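Local atomic coordinates of N5-Carboxyaminoimidazole ribonucleotide synthetase (Staphylococcus aureus subsp. aureus, PDB entry 3ORQ), a protein that catalyses the ATP-dependent carboxylation of 5-aminoimidazole ribonucleotide with bicarbonate to N5-carboxyaminoimidazole ribonucleotide, a step of purine biosynthesis. Residues C74-Y79 with N97-Y102. Sequence-based numbering, arbitrary orientation.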
ATOM      1  N   CYS A  74      19.566   9.500 -10.241  1.00 10.99           N
ATOM      2  CA  CYS A  74      18.636   8.374 -10.412  1.00 11.71           C
ATOM      3  C   CYS A  74      19.209   7.318 -11.321  1.00  9.89           C
ATOM      4  O   CYS A  74      20.033   7.625 -12.201  1.00  9.27           O
ATOM      5  CB  CYS A  74      17.298   8.872 -11.018  1.00 12.10           C
ATOM      6  SG  CYS A  74      16.419  10.004  -9.909  1.00 17.24           S
ATOM      7  N   ASP A  75      18.756   6.085 -11.132  1.00  7.30           N
ATOM      8  CA  ASP A  75      19.166   4.995 -12.026  1.00  7.37           C
ATOM      9  C   ASP A  75      18.129   4.765 -13.121  1.00  6.19           C
ATOM     10  O   ASP A  75      18.423   4.146 -14.157  1.00  6.97           O
ATOM     11  CB  ASP A  75      19.372   3.719 -11.216  1.00  6.60           C
ATOM     12  CG  ASP A  75      20.408   3.893 -10.144  1.00  6.33           C
ATOM     13  OD1 ASP A  75      21.592   4.064 -10.484  1.00 12.21           O
ATOM     14  OD2 ASP A  75      20.058   3.906  -8.961  1.00  4.58           O
ATOM     15  N   VAL A  76      16.910   5.239 -12.875  1.00  4.86           N
ATOM     16  CA  VAL A  76      15.838   5.208 -13.881  1.00  4.84           C
ATOM     17  C   VAL A  76      14.963   6.419 -13.681  1.00  4.28           C
ATOM     18  O   VAL A  76      14.785   6.860 -12.561  1.00  4.50           O
ATOM     19  CB  VAL A  76      14.990   3.886 -13.818  1.00  3.29           C
ATOM     20  CG1 VAL A  76      14.230   3.779 -12.525  1.00  2.00           C
ATOM     21  CG2 VAL A  76      14.028   3.823 -14.957  1.00  2.00           C
ATOM     22  N   ILE A  77      14.414   6.969 -14.754  1.00  5.55           N
ATOM     23  CA  ILE A  77      13.490   8.117 -14.613  1.00  4.73           C
ATOM     24  C   ILE A  77      12.161   7.791 -15.273  1.00  3.26           C
ATOM     25  O   ILE A  77      12.129   7.263 -16.385  1.00  4.86           O
ATOM     26  CB  ILE A  77      14.068   9.418 -15.191  1.00  5.67           C
ATOM     27  CG1 ILE A  77      15.289   9.886 -14.407  1.00  9.60           C
ATOM     28  CG2 ILE A  77      13.056  10.526 -15.194  1.00  7.12           C
ATOM     29  CD1 ILE A  77      16.074  10.880 -15.178  1.00 15.17           C
ATOM     30  N   THR A  78      11.077   8.048 -14.550  1.00  2.00           N
ATOM     31  CA  THR A  78       9.718   7.887 -15.093  1.00  2.30           C
ATOM     32  C   THR A  78       8.970   9.193 -14.866  1.00  5.08           C
ATOM     33  O   THR A  78       9.507  10.135 -14.287  1.00  6.59           O
ATOM     34  CB  THR A  78       8.952   6.709 -14.443  1.00  4.13           C
ATOM     35  OG1 THR A  78       7.662   6.551 -15.066  1.00  4.70           O
ATOM     36  CG2 THR A  78       8.790   6.908 -12.911  1.00  2.00           C
ATOM     37  N   TYR A  79       7.748   9.280 -15.358  1.00  5.66           N
ATOM     38  CA  TYR A  79       7.035  10.536 -15.270  1.00  5.80           C
ATOM     39  C   TYR A  79       5.640  10.204 -14.893  1.00  7.37           C
ATOM     40  O   TYR A  79       5.140   9.112 -15.206  1.00  6.70           O
ATOM     41  CB  TYR A  79       7.052  11.328 -16.599  1.00  6.03           C
ATOM     42  CG  TYR A  79       6.838  10.490 -17.822  1.00  4.39           C
ATOM     43  CD1 TYR A  79       5.561  10.094 -18.211  1.00  3.23           C
ATOM     44  CD2 TYR A  79       7.912  10.086 -18.605  1.00  8.79           C
ATOM     45  CE1 TYR A  79       5.372   9.261 -19.343  1.00  3.68           C
ATOM     46  CE2 TYR A  79       7.714   9.284 -19.780  1.00  7.85           C
ATOM     47  CZ  TYR A  79       6.455   8.886 -20.110  1.00  2.82           C
ATOM     48  OH  TYR A  79       6.275   8.129 -21.213  1.00  9.63           O
ATOM     49  N   ASN A  97      18.759   6.895 -18.115  1.00  8.46           N
ATOM     50  CA  ASN A  97      17.955   5.694 -18.357  1.00  6.46           C
ATOM     51  C   ASN A  97      16.453   5.943 -18.173  1.00  6.89           C
ATOM     52  O   ASN A  97      15.959   6.106 -17.011  1.00  5.41           O
ATOM     53  CB  ASN A  97      18.438   4.559 -17.458  1.00  5.66           C
ATOM     54  CG  ASN A  97      17.610   3.308 -17.613  1.00  4.46           C
ATOM     55  OD1 ASN A  97      17.249   2.945 -18.720  1.00  6.54           O
ATOM     56  ND2 ASN A  97      17.282   2.658 -16.501  1.00  4.69           N
ATOM     57  N   ILE A  98      15.753   5.995 -19.305  1.00  3.50           N
ATOM     58  CA  ILE A  98      14.310   6.249 -19.350  1.00  4.89           C
ATOM     59  C   ILE A  98      13.698   5.280 -20.377  1.00  6.66           C
ATOM     60  O   ILE A  98      13.486   5.638 -21.540  1.00  8.23           O
ATOM     61  CB  ILE A  98      13.979   7.707 -19.760  1.00  5.67           C
ATOM     62  CG1 ILE A  98      14.900   8.719 -19.014  1.00  6.11           C
ATOM     63  CG2 ILE A  98      12.458   8.064 -19.522  1.00  4.38           C
ATOM     64  CD1 ILE A  98      14.503  10.221 -19.225  1.00  2.11           C
ATOM     65  N   PRO A  99      13.427   4.050 -19.952  1.00  5.02           N
ATOM     66  CA  PRO A  99      12.975   3.039 -20.878  1.00  5.12           C
ATOM     67  C   PRO A  99      11.656   3.434 -21.545  1.00  6.19           C
ATOM     68  O   PRO A  99      11.349   2.934 -22.616  1.00  6.13           O
ATOM     69  CB  PRO A  99      12.790   1.807 -20.002  1.00  4.67           C
ATOM     70  CG  PRO A  99      13.570   2.067 -18.781  1.00  5.31           C
ATOM     71  CD  PRO A  99      13.564   3.535 -18.577  1.00  5.71           C
ATOM     72  N   GLN A 100      10.893   4.324 -20.910  1.00  5.77           N
ATOM     73  CA  GLN A 100       9.659   4.853 -21.514  1.00  5.41           C
ATOM     74  C   GLN A 100       9.870   5.699 -22.766  1.00  6.03           C
ATOM     75  O   GLN A 100       8.932   5.867 -23.567  1.00  7.83           O
ATOM     76  CB  GLN A 100       8.874   5.666 -20.469  1.00  3.22           C
ATOM     77  CG  GLN A 100       8.105   4.821 -19.493  1.00  4.61           C
ATOM     78  CD  GLN A 100       7.527   5.670 -18.374  1.00  9.90           C
ATOM     79  OE1 GLN A 100       8.267   6.216 -17.544  1.00  5.92           O
ATOM     80  NE2 GLN A 100       6.202   5.822 -18.370  1.00 10.01           N
ATOM     81  N   GLY A 101      11.086   6.219 -22.976  1.00  5.92           N
ATOM     82  CA  GLY A 101      11.390   6.964 -24.235  1.00  3.71           C
ATOM     83  C   GLY A 101      10.643   8.287 -24.244  1.00  5.47           C
ATOM     84  O   GLY A 101      10.145   8.730 -23.188  1.00  6.14           O
ATOM     85  N   TYR A 102      10.580   8.949 -25.393  1.00  5.52           N
ATOM     86  CA  TYR A 102       9.898  10.242 -25.514  1.00  7.11           C
ATOM     87  C   TYR A 102       8.759  10.179 -26.544  1.00  7.44           C
ATOM     88  O   TYR A 102       7.962  11.102 -26.645  1.00  6.92           O
ATOM     89  CB  TYR A 102      10.884  11.367 -25.889  1.00  7.22           C
ATOM     90  CG  TYR A 102      11.475  11.166 -27.266  1.00  9.21           C
ATOM     91  CD1 TYR A 102      12.521  10.252 -27.465  1.00 12.12           C
ATOM     92  CD2 TYR A 102      10.942  11.817 -28.380  1.00 11.41           C
ATOM     93  CE1 TYR A 102      13.061  10.029 -28.720  1.00 15.10           C
ATOM     94  CE2 TYR A 102      11.482  11.596 -29.658  1.00 17.30           C
ATOM     95  CZ  TYR A 102      12.540  10.693 -29.814  1.00 17.42           C
ATOM     96  OH  TYR A 102      13.083  10.454 -31.061  1.00 24.78           O
TER
HETATM   97  O   HOH W   1      20.024   6.950 -15.429  1.00 21.02           O
HETATM   98  O   HOH W   2      10.880   5.498 -17.994  1.00  3.01           O
HETATM   99  O   HOH W   3       7.338   8.810 -23.763  1.00  3.58           O
HETATM  100  O   HOH W   4       4.159   7.127 -16.911  1.00  9.02           O
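Two donors grip the amide oxygen of Gln-100: the hydroxyl of Thr-78, with OG1 2.6 Å from OE1, and a water that also donates to Ile-77 O and accepts from Gln-100 N. The hydroxyl comes in tilted from the carbonyl plane. It can reach because OG1 stands anti to the backbone N of Thr-78 (chi1 -177°); the same oxygen is also hydrogen-bonded to His-294. The other end of the amide, NE2, gives a proton to a water held by Tyr-79 O, so each end of this buried amide has a polar partner. Glutamine suits the place: its extended chain carries a flat amide onto the Tyr-79 ring, tip to tip, their planes only 11° apart, with NE2 3.5 Å from CZ over one face. A water links the tyrosine hydroxyl to Gly-101 O.

At the other end, Asn-97 pairs with the strand edge through one backbone and one side-chain bond. Its backbone O accepts from Ile-77 N at 2.9 Å, while its short amide suits the spot by reaching across to Asp-75 O, ND2 donating at 3.0 Å, in the carbonyl plane and on a lone pair, with an N-H...O angle of 163°. On one side of the strand Val-76 CG2 packs on Pro-99 CD at 3.7 Å; on the other Ile-77 CB meets Ile-98 CG1. Pro-99 and Gln-100 are the middle residues of a type I turn closed by Gly-101 N to Ile-98 O; the positive phi of Gly-101 is easy for a residue without a side chain.

The strand 76-79 lies at one edge of a parallel four-stranded Rossmann-like sheet, paired with strand 14-18. Residues 97-102 run beside its other edge, linking helix 86-95 to helix 103-109, while helix 290-298 touches Val-76 and Gln-100.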